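Long-range contacts in superoxide dismutase (Methanothermobacter thermautotrophicus, PDB 1MA1), which catalyses the dismutation of superoxide radicals to hydrogen peroxide and dioxygen, using one iron ion in each subunit of a homotetramer: residues 6-10 with 45-50; 124-129 with 181-185; 134-139 with 159-163. All blocks are in the same frame, centred on the assembly; numbering follows the deposited sequence.

Contact 1 of 3, residues 6-10 with 45-50; sequences KKFYE and ANALLR
Residues 6-10 run as an extended, non-helical segment, with phi between -78° and -142° and psi between 146° and 172°, beside residues 45-50, regular turns of the long helix 27-57. The backbones come closest at Phe-8 and Asn-46, whose CA atoms are 6.2 Å apart. Asn-46 (chi1 m, chi2 -29°) turns its carboxamide to the extended backbone and pairs with both backbone polar groups of Tyr-9: Tyr-9 N donates to Asn-46 OD1 (2.8 Å, 169°) and Asn-46 ND2 donates to Tyr-9 O (2.9 Å, 171°). The amide thus imitates a neighbouring strand. The aromatic side chains, both chi1 m, flank this pairing. Tyr-9 CD2 lies 3.6 Å from Ala-45 CB and Tyr-9 CE2 lies 4.0 Å from Leu-49 CD1, while Phe-8 CE1 is 4.1 Å from Leu-49 CB and 3.7 Å from the aliphatic Arg-50 CG. Tyr-9 also meets Val-75 and Tyr-78 of helix 64-86, the other arm of the alpha-hairpin domain, and Phe-8 makes a cation-pi contact with Arg-143 of the second subunit. Two near-linear hydrogen bonds from one carboxamide satisfy the backbone N-H and C=O of Tyr-9, so the extended N-terminal segment docks on the helix through a side chain.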
loop_
_atom_site.group_PDB
_atom_site.type_symbol
_atom_site.label_atom_id
_atom_site.label_comp_id
_atom_site.label_asym_id
_atom_site.label_seq_id
_atom_site.Cartn_x
_atom_site.Cartn_y
_atom_site.Cartn_z
ATOM N N LYS A 6 -6.352 6.327 32.117
ATOM C CA LYS A 6 -5.810 6.043 30.791
ATOM C C LYS A 6 -4.362 6.503 30.703
ATOM O O LYS A 6 -3.893 7.253 31.550
ATOM C CB LYS A 6 -6.636 6.764 29.723
ATOM C CG LYS A 6 -8.088 6.309 29.632
ATOM C CD LYS A 6 -8.200 4.841 29.189
ATOM C CE LYS A 6 -9.655 4.411 29.033
ATOM N NZ LYS A 6 -9.784 3.077 28.397
ATOM N N LYS A 7 -3.656 6.065 29.669
ATOM C CA LYS A 7 -2.258 6.415 29.528
ATOM C C LYS A 7 -1.905 6.678 28.063
ATOM O O LYS A 7 -2.531 6.130 27.152
ATOM C CB LYS A 7 -1.406 5.301 30.132
ATOM C CG LYS A 7 0.054 5.647 30.266
ATOM C CD LYS A 7 0.741 4.841 31.364
ATOM C CE LYS A 7 0.724 3.352 31.082
ATOM N NZ LYS A 7 1.578 2.587 32.023
ATOM N N PHE A 8 -0.926 7.546 27.835
ATOM C CA PHE A 8 -0.719 8.135 26.514
ATOM C C PHE A 8 0.740 8.153 26.104
ATOM O O PHE A 8 1.626 7.835 26.892
ATOM C CB PHE A 8 -1.261 9.561 26.473
ATOM C CG PHE A 8 -2.756 9.640 26.533
ATOM C CD1 PHE A 8 -3.520 9.426 25.393
ATOM C CD2 PHE A 8 -3.415 9.888 27.745
ATOM C CE1 PHE A 8 -4.921 9.457 25.451
ATOM C CE2 PHE A 8 -4.812 9.919 27.816
ATOM C CZ PHE A 8 -5.560 9.705 26.669
ATOM N N TYR A 9 0.988 8.527 24.860
ATOM C CA TYR A 9 2.342 8.564 24.345
ATOM C C TYR A 9 3.004 9.879 24.720
ATOM O O TYR A 9 2.346 10.915 24.774
ATOM C CB TYR A 9 2.318 8.396 22.825
ATOM C CG TYR A 9 1.999 6.994 22.370
ATOM C CD1 TYR A 9 2.930 5.961 22.527
ATOM C CD2 TYR A 9 0.776 6.693 21.762
ATOM C CE1 TYR A 9 2.652 4.677 22.091
ATOM C CE2 TYR A 9 0.490 5.412 21.324
ATOM C CZ TYR A 9 1.426 4.410 21.490
ATOM O OH TYR A 9 1.129 3.126 21.103
ATOM N N GLU A 10 4.305 9.831 24.978
ATOM C CA GLU A 10 5.098 11.048 25.123
ATOM C C GLU A 10 6.368 11.025 24.283
ATOM O O GLU A 10 6.945 9.963 24.035
ATOM C CB GLU A 10 5.449 11.249 26.589
ATOM C CG GLU A 10 4.240 11.589 27.439
ATOM C CD GLU A 10 4.542 11.563 28.919
ATOM O OE1 GLU A 10 3.660 11.974 29.718
ATOM O OE2 GLU A 10 5.662 11.126 29.277
ATOM N N ALA A 45 -1.015 9.722 17.341
ATOM C CA ALA A 45 -1.437 8.525 18.031
ATOM C C ALA A 45 -2.341 8.883 19.207
ATOM O O ALA A 45 -3.340 8.202 19.454
ATOM C CB ALA A 45 -0.212 7.748 18.512
ATOM N N ASN A 46 -2.002 9.946 19.938
ATOM C CA ASN A 46 -2.804 10.315 21.101
ATOM C C ASN A 46 -4.192 10.840 20.709
ATOM O O ASN A 46 -5.195 10.502 21.342
ATOM C CB ASN A 46 -2.083 11.362 21.953
ATOM C CG ASN A 46 -0.960 10.765 22.802
ATOM O OD1 ASN A 46 -1.005 9.593 23.208
ATOM N ND2 ASN A 46 0.042 11.582 23.098
ATOM N N ALA A 47 -4.256 11.662 19.668
ATOM C CA ALA A 47 -5.535 12.206 19.241
ATOM C C ALA A 47 -6.450 11.057 18.943
ATOM O O ALA A 47 -7.640 11.101 19.234
ATOM C CB ALA A 47 -5.376 13.050 18.010
ATOM N N LEU A 48 -5.886 10.013 18.360
ATOM C CA LEU A 48 -6.673 8.899 17.869
ATOM C C LEU A 48 -7.122 8.044 19.042
ATOM O O LEU A 48 -8.259 7.576 19.087
ATOM C CB LEU A 48 -5.836 8.080 16.899
ATOM C CG LEU A 48 -6.537 6.935 16.201
ATOM C CD1 LEU A 48 -7.767 7.431 15.469
ATOM C CD2 LEU A 48 -5.565 6.325 15.237
ATOM N N LEU A 49 -6.225 7.847 20.002
ATOM C CA LEU A 49 -6.587 7.122 21.198
ATOM C C LEU A 49 -7.765 7.798 21.875
ATOM O O LEU A 49 -8.716 7.139 22.273
ATOM C CB LEU A 49 -5.408 7.033 22.166
ATOM C CG LEU A 49 -4.250 6.121 21.740
ATOM C CD1 LEU A 49 -3.164 6.121 22.798
ATOM C CD2 LEU A 49 -4.764 4.721 21.535
ATOM N N ARG A 50 -7.724 9.116 21.995
ATOM C CA ARG A 50 -8.821 9.822 22.635
ATOM C C ARG A 50 -10.124 9.677 21.842
ATOM O O ARG A 50 -11.208 9.490 22.415
ATOM C CB ARG A 50 -8.475 11.298 22.802
ATOM C CG ARG A 50 -7.476 11.570 23.908
ATOM C CD ARG A 50 -7.375 13.065 24.189
ATOM N NE ARG A 50 -6.905 13.804 23.016
ATOM C CZ ARG A 50 -5.622 13.970 22.709
ATOM N NH1 ARG A 50 -4.679 13.457 23.510
ATOM N NH2 ARG A 50 -5.290 14.613 21.592
#

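Contact 2 of 3, residues 124-129 with 181-185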
loop_
_atom_site.group_PDB
_atom_site.type_symbol
_atom_site.label_atom_id
_atom_site.label_comp_id
_atom_site.label_asym_id
_atom_site.label_seq_id
_atom_site.Cartn_x
_atom_site.Cartn_y
_atom_site.Cartn_z
ATOM N N ALA A 124 17.812 0.664 2.368
ATOM C CA ALA A 124 17.529 2.057 2.713
ATOM C C ALA A 124 17.431 2.929 1.466
ATOM O O ALA A 124 16.468 3.673 1.275
ATOM C CB ALA A 124 18.608 2.591 3.641
ATOM N N ILE A 125 18.437 2.830 0.603
ATOM C CA ILE A 125 18.534 3.742 -0.526
ATOM C C ILE A 125 17.358 3.566 -1.463
ATOM O O ILE A 125 16.779 4.543 -1.956
ATOM C CB ILE A 125 19.868 3.529 -1.295
ATOM C CG1 ILE A 125 21.049 3.771 -0.340
ATOM C CG2 ILE A 125 19.950 4.490 -2.463
ATOM C CD1 ILE A 125 22.410 3.675 -0.961
ATOM N N SER A 126 16.996 2.312 -1.712
ATOM C CA SER A 126 16.057 2.010 -2.797
ATOM C C SER A 126 14.587 2.162 -2.419
ATOM O O SER A 126 13.727 1.982 -3.269
ATOM C CB SER A 126 16.282 0.594 -3.304
ATOM O OG SER A 126 15.948 -0.332 -2.297
ATOM N N ALA A 127 14.303 2.478 -1.159
ATOM C CA ALA A 127 12.926 2.606 -0.692
ATOM C C ALA A 127 12.189 3.687 -1.465
ATOM O O ALA A 127 12.668 4.809 -1.570
ATOM C CB ALA A 127 12.904 2.947 0.797
ATOM N N GLU A 128 11.019 3.353 -1.989
ATOM C CA GLU A 128 10.274 4.294 -2.818
ATOM C C GLU A 128 9.554 5.265 -1.913
ATOM O O GLU A 128 8.546 4.926 -1.307
ATOM C CB GLU A 128 9.268 3.563 -3.723
ATOM C CG GLU A 128 9.920 2.481 -4.567
ATOM C CD GLU A 128 8.922 1.644 -5.362
ATOM O OE1 GLU A 128 7.715 1.688 -5.021
ATOM O OE2 GLU A 128 9.350 0.935 -6.317
ATOM N N GLY A 129 10.086 6.477 -1.817
ATOM C CA GLY A 129 9.473 7.478 -0.962
ATOM C C GLY A 129 9.835 7.249 0.486
ATOM O O GLY A 129 10.918 6.725 0.779
ATOM N N ARG A 181 20.439 10.868 -0.758
ATOM C CA ARG A 181 20.157 9.884 0.283
ATOM C C ARG A 181 21.337 8.939 0.530
ATOM O O ARG A 181 21.597 8.527 1.663
ATOM C CB ARG A 181 18.905 9.086 -0.101
ATOM C CG ARG A 181 18.513 8.035 0.916
ATOM C CD ARG A 181 17.378 7.146 0.418
ATOM N NE ARG A 181 16.076 7.780 0.555
ATOM C CZ ARG A 181 14.933 7.223 0.164
ATOM N NH1 ARG A 181 14.948 6.014 -0.385
ATOM N NH2 ARG A 181 13.779 7.872 0.317
ATOM N N PRO A 182 22.073 8.582 -0.527
ATOM C CA PRO A 182 23.204 7.671 -0.327
ATOM C C PRO A 182 24.308 8.204 0.596
ATOM O O PRO A 182 24.950 7.433 1.309
ATOM C CB PRO A 182 23.688 7.437 -1.749
ATOM C CG PRO A 182 22.400 7.456 -2.524
ATOM C CD PRO A 182 21.747 8.702 -1.954
ATOM N N ASP A 183 24.544 9.514 0.578
ATOM C CA ASP A 183 25.563 10.082 1.453
ATOM C C ASP A 183 25.108 10.002 2.890
ATOM O O ASP A 183 25.911 9.723 3.787
ATOM C CB ASP A 183 25.855 11.551 1.143
ATOM C CG ASP A 183 26.640 11.747 -0.144
ATOM O OD1 ASP A 183 27.207 10.751 -0.662
ATOM O OD2 ASP A 183 26.690 12.914 -0.625
ATOM N N TYR A 184 23.826 10.266 3.121
ATOM C CA TYR A 184 23.227 10.093 4.445
ATOM C C TYR A 184 23.297 8.642 4.949
ATOM O O TYR A 184 23.732 8.389 6.076
ATOM C CB TYR A 184 21.779 10.557 4.408
ATOM C CG TYR A 184 20.973 10.126 5.603
ATOM C CD1 TYR A 184 20.134 9.020 5.541
ATOM C CD2 TYR A 184 21.021 10.846 6.793
ATOM C CE1 TYR A 184 19.351 8.648 6.638
ATOM C CE2 TYR A 184 20.250 10.486 7.894
ATOM C CZ TYR A 184 19.419 9.395 7.811
ATOM O OH TYR A 184 18.643 9.099 8.908
ATOM N N VAL A 185 22.869 7.686 4.127
ATOM C CA VAL A 185 23.022 6.281 4.479
ATOM C C VAL A 185 24.470 5.908 4.786
ATOM O O VAL A 185 24.735 5.186 5.736
ATOM C CB VAL A 185 22.484 5.362 3.358
ATOM C CG1 VAL A 185 22.833 3.898 3.640
ATOM C CG2 VAL A 185 20.993 5.556 3.230
#
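Arg-181, in the first turn of helix 181-188, reaches across to the chain that leaves helix 113-125. Its chi1 and chi2 are both t, extending the aliphatic part, and chi3 m sets three carbonyl oxygens at the guanidinium edge. NH1 donates to Ile-125 O and to Ala-127 O, each at 2.8 Å, and NH2 donates to Gly-129 O at 3.1 Å. The oxygens come from Ile-125 of helix 113-125 and from the chain that follows, where Gly-129 has phi 79°, a value that favours glycine. Arg-181 NE is taken by the hydroxyl of Tyr-173. Alongside, the helices pack through small apolar groups: Val-185 (chi1 t) sets CG2 3.8 Å from Ala-124 CB and 4.0 Å from Ile-125 CG1, and Ile-125 (chi1 m, chi2 t) lays CG2 3.8 Å from Pro-182 CG. Glu-128 points away and forms salt bridges with Lys-65 of the second subunit and Lys-151 of the third. This buried contact lies within the C-terminal domain, the Arg-181 side chain about 8 Å from that of the iron ligand Asp-167. With no carboxylate among these acceptors, the buried guanidinium draws on main-chain oxygens, tying helix 113-125 and the chain that follows it to helix 181-188.

Contact 3 of 3, residues 134-139 with 159-163; sequences VLTYCQ and HFRIL
Phe-160 overlaps the end of strand 131-138: its ring, set by chi1 -81° (m) and chi2 47°, brings CE2 to 3.6 Å from Cys-138 CB and CD2 to 3.5 Å from Tyr-137 O. Cys-138 SG lies 5.1 Å from the ring centroid, an oblique sulfur-aromatic contact. Strand 131-138 is the middle of the three-stranded antiparallel sheet in the C-terminal domain of iron/manganese superoxide dismutases, and 159-163 is the irregular approach to the edge strand 164-167. The directions of the two segments differ by 117°, so the incoming chain crosses the strand obliquely before joining the sheet. Residues 134-138 are extended. Phe-160, Arg-161 and Ile-162 are likewise extended (phi -77° to -102°, psi 131° to 155°), whereas Leu-163 has psi -50°. The nearest CA atoms, 5.3 Å apart, are those of Thr-136 and Ile-162. Leu-163 N donates to Leu-135 O (3.0 Å, 158°). Apolar groups flank this bond, with Leu-163 CD1 (chi1 m, chi2 t) 4.2 Å from Leu-135 CG and 4.3 Å from Tyr-137 CB, and Val-134 CG1 4.1 Å from Ile-162 CG2. Ile-162 points away from the strand and packs on Val-79, Leu-80 and Phe-83 of helix 64-86. The Arg-161 side chain leads away to the second subunit, where its NH2 is hydrogen-bonded to His-159 O and Gln-139 OE1 of that subunit. Where the backbones separate, one water bridges them, donating to Tyr-137 O (3.0 Å) and accepting from Arg-161 N (2.6 Å). Thr-136, with chi1 t, closes the join by donating from OG1 to Arg-161 O at 2.6 Å.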
loop_
_atom_site.group_PDB
_atom_site.type_symbol
_atom_site.label_atom_id
_atom_site.label_comp_id
_atom_site.label_asym_id
_atom_site.label_seq_id
_atom_site.Cartn_x
_atom_site.Cartn_y
_atom_site.Cartn_z
ATOM N N VAL A 134 15.060 -1.951 8.265
ATOM C CA VAL A 134 14.971 -2.519 9.607
ATOM C C VAL A 134 15.558 -3.919 9.631
ATOM O O VAL A 134 15.190 -4.758 8.814
ATOM C CB VAL A 134 13.500 -2.596 10.075
ATOM C CG1 VAL A 134 13.434 -3.173 11.469
ATOM C CG2 VAL A 134 12.855 -1.199 10.047
ATOM N N LEU A 135 16.458 -4.183 10.576
ATOM C CA LEU A 135 16.936 -5.547 10.797
ATOM C C LEU A 135 16.065 -6.242 11.829
ATOM O O LEU A 135 15.675 -5.639 12.825
ATOM C CB LEU A 135 18.373 -5.532 11.287
ATOM C CG LEU A 135 19.001 -6.914 11.489
ATOM C CD1 LEU A 135 19.019 -7.625 10.152
ATOM C CD2 LEU A 135 20.430 -6.784 12.039
ATOM N N THR A 136 15.767 -7.513 11.590
ATOM C CA THR A 136 15.005 -8.330 12.532
ATOM C C THR A 136 15.433 -9.805 12.436
ATOM O O THR A 136 16.463 -10.119 11.831
ATOM C CB THR A 136 13.494 -8.214 12.258
ATOM O OG1 THR A 136 12.772 -8.969 13.240
ATOM C CG2 THR A 136 13.155 -8.748 10.870
ATOM N N TYR A 137 14.663 -10.704 13.040
ATOM C CA TYR A 137 15.132 -12.068 13.291
ATOM C C TYR A 137 13.965 -13.044 13.284
ATOM O O TYR A 137 12.969 -12.830 13.979
ATOM C CB TYR A 137 15.856 -12.143 14.641
ATOM C CG TYR A 137 16.192 -13.553 15.104
ATOM C CD1 TYR A 137 17.147 -14.312 14.442
ATOM C CD2 TYR A 137 15.512 -14.142 16.180
ATOM C CE1 TYR A 137 17.413 -15.615 14.826
ATOM C CE2 TYR A 137 15.773 -15.446 16.569
ATOM C CZ TYR A 137 16.723 -16.177 15.880
ATOM O OH TYR A 137 16.959 -17.497 16.190
ATOM N N CYS A 138 14.077 -14.108 12.489
ATOM C CA CYS A 138 13.099 -15.203 12.529
ATOM C C CYS A 138 13.622 -16.336 13.409
ATOM O O CYS A 138 14.338 -17.211 12.957
ATOM C CB CYS A 138 12.803 -15.720 11.116
ATOM S SG CYS A 138 11.574 -17.061 10.999
ATOM N N GLN A 139 13.291 -16.248 14.691
ATOM C CA GLN A 139 13.069 -17.381 15.573
ATOM C C GLN A 139 12.866 -18.735 14.879
ATOM O O GLN A 139 13.617 -19.681 15.105
ATOM C CB GLN A 139 11.890 -17.016 16.482
ATOM C CG GLN A 139 11.167 -15.703 16.010
ATOM C CD GLN A 139 10.371 -14.955 17.114
ATOM O OE1 GLN A 139 9.395 -14.244 16.811
ATOM N NE2 GLN A 139 10.800 -15.092 18.381
ATOM N N HIS A 159 4.664 -9.229 14.122
ATOM C CA HIS A 159 5.169 -10.035 15.240
ATOM C C HIS A 159 6.705 -10.058 15.332
ATOM O O HIS A 159 7.251 -10.397 16.377
ATOM C CB HIS A 159 4.608 -11.479 15.148
ATOM C CG HIS A 159 4.715 -12.261 16.421
ATOM N ND1 HIS A 159 5.619 -13.286 16.593
ATOM C CD2 HIS A 159 4.032 -12.160 17.589
ATOM C CE1 HIS A 159 5.489 -13.786 17.812
ATOM N NE2 HIS A 159 4.535 -13.122 18.436
ATOM N N PHE A 160 7.397 -9.708 14.246
ATOM C CA PHE A 160 8.856 -9.662 14.274
ATOM C C PHE A 160 9.392 -8.432 14.984
ATOM O O PHE A 160 8.828 -7.352 14.863
ATOM C CB PHE A 160 9.415 -9.713 12.850
ATOM C CG PHE A 160 9.488 -11.102 12.275
ATOM C CD1 PHE A 160 8.413 -11.962 12.363
ATOM C CD2 PHE A 160 10.639 -11.541 11.640
ATOM C CE1 PHE A 160 8.493 -13.238 11.829
ATOM C CE2 PHE A 160 10.712 -12.807 11.107
ATOM C CZ PHE A 160 9.639 -13.654 11.204
ATOM N N ARG A 161 10.489 -8.599 15.716
ATOM C CA ARG A 161 10.958 -7.575 16.649
ATOM C C ARG A 161 12.116 -6.776 16.083
ATOM O O ARG A 161 12.843 -7.259 15.214
ATOM C CB ARG A 161 11.387 -8.212 17.966
ATOM C CG ARG A 161 10.369 -9.200 18.509
ATOM C CD ARG A 161 10.073 -8.950 19.970
ATOM N NE ARG A 161 8.958 -8.022 20.105
ATOM C CZ ARG A 161 8.675 -7.332 21.206
ATOM N NH1 ARG A 161 9.437 -7.458 22.286
ATOM N NH2 ARG A 161 7.631 -6.506 21.222
ATOM N N ILE A 162 12.288 -5.548 16.567
ATOM C CA ILE A 162 13.252 -4.637 15.948
ATOM C C ILE A 162 14.650 -4.779 16.554
ATOM O O ILE A 162 14.820 -4.756 17.772
ATOM C CB ILE A 162 12.803 -3.159 16.080
ATOM C CG1 ILE A 162 11.445 -2.949 15.419
ATOM C CG2 ILE A 162 13.823 -2.247 15.418
ATOM C CD1 ILE A 162 10.907 -1.550 15.612
ATOM N N LEU A 163 15.648 -4.914 15.694
ATOM C CA LEU A 163 17.038 -4.910 16.135
ATOM C C LEU A 163 17.760 -3.614 15.773
ATOM O O LEU A 163 18.404 -2.987 16.619
ATOM C CB LEU A 163 17.784 -6.094 15.521
ATOM C CG LEU A 163 17.281 -7.461 15.960
ATOM C CD1 LEU A 163 18.074 -8.558 15.291
ATOM C CD2 LEU A 163 17.379 -7.542 17.477
HETATM O O HOH W 1 11.425 -11.056 15.770
#

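Contacts 2 and 3 are buried in the C-terminal domain and close in sequence: 134-139/159-163 is nested inside the loop closed by 124-129/181-185, and their nearest atoms are about 7 Å apart. Contact 1, in the alpha-hairpin domain, is only partly buried and lies on the opposite side of the chain's centre from contact 2, centres 31 Å apart. Each satisfies main-chain polar groups differently: an asparagine amide in contact 1, an arginine guanidinium in contact 2, and backbone, threonine and water bonds in contact 3. All three touch the second subunit, and contacts 1 and 3 meet across that interface, where Tyr-9 packs on Cys-138 of the partner.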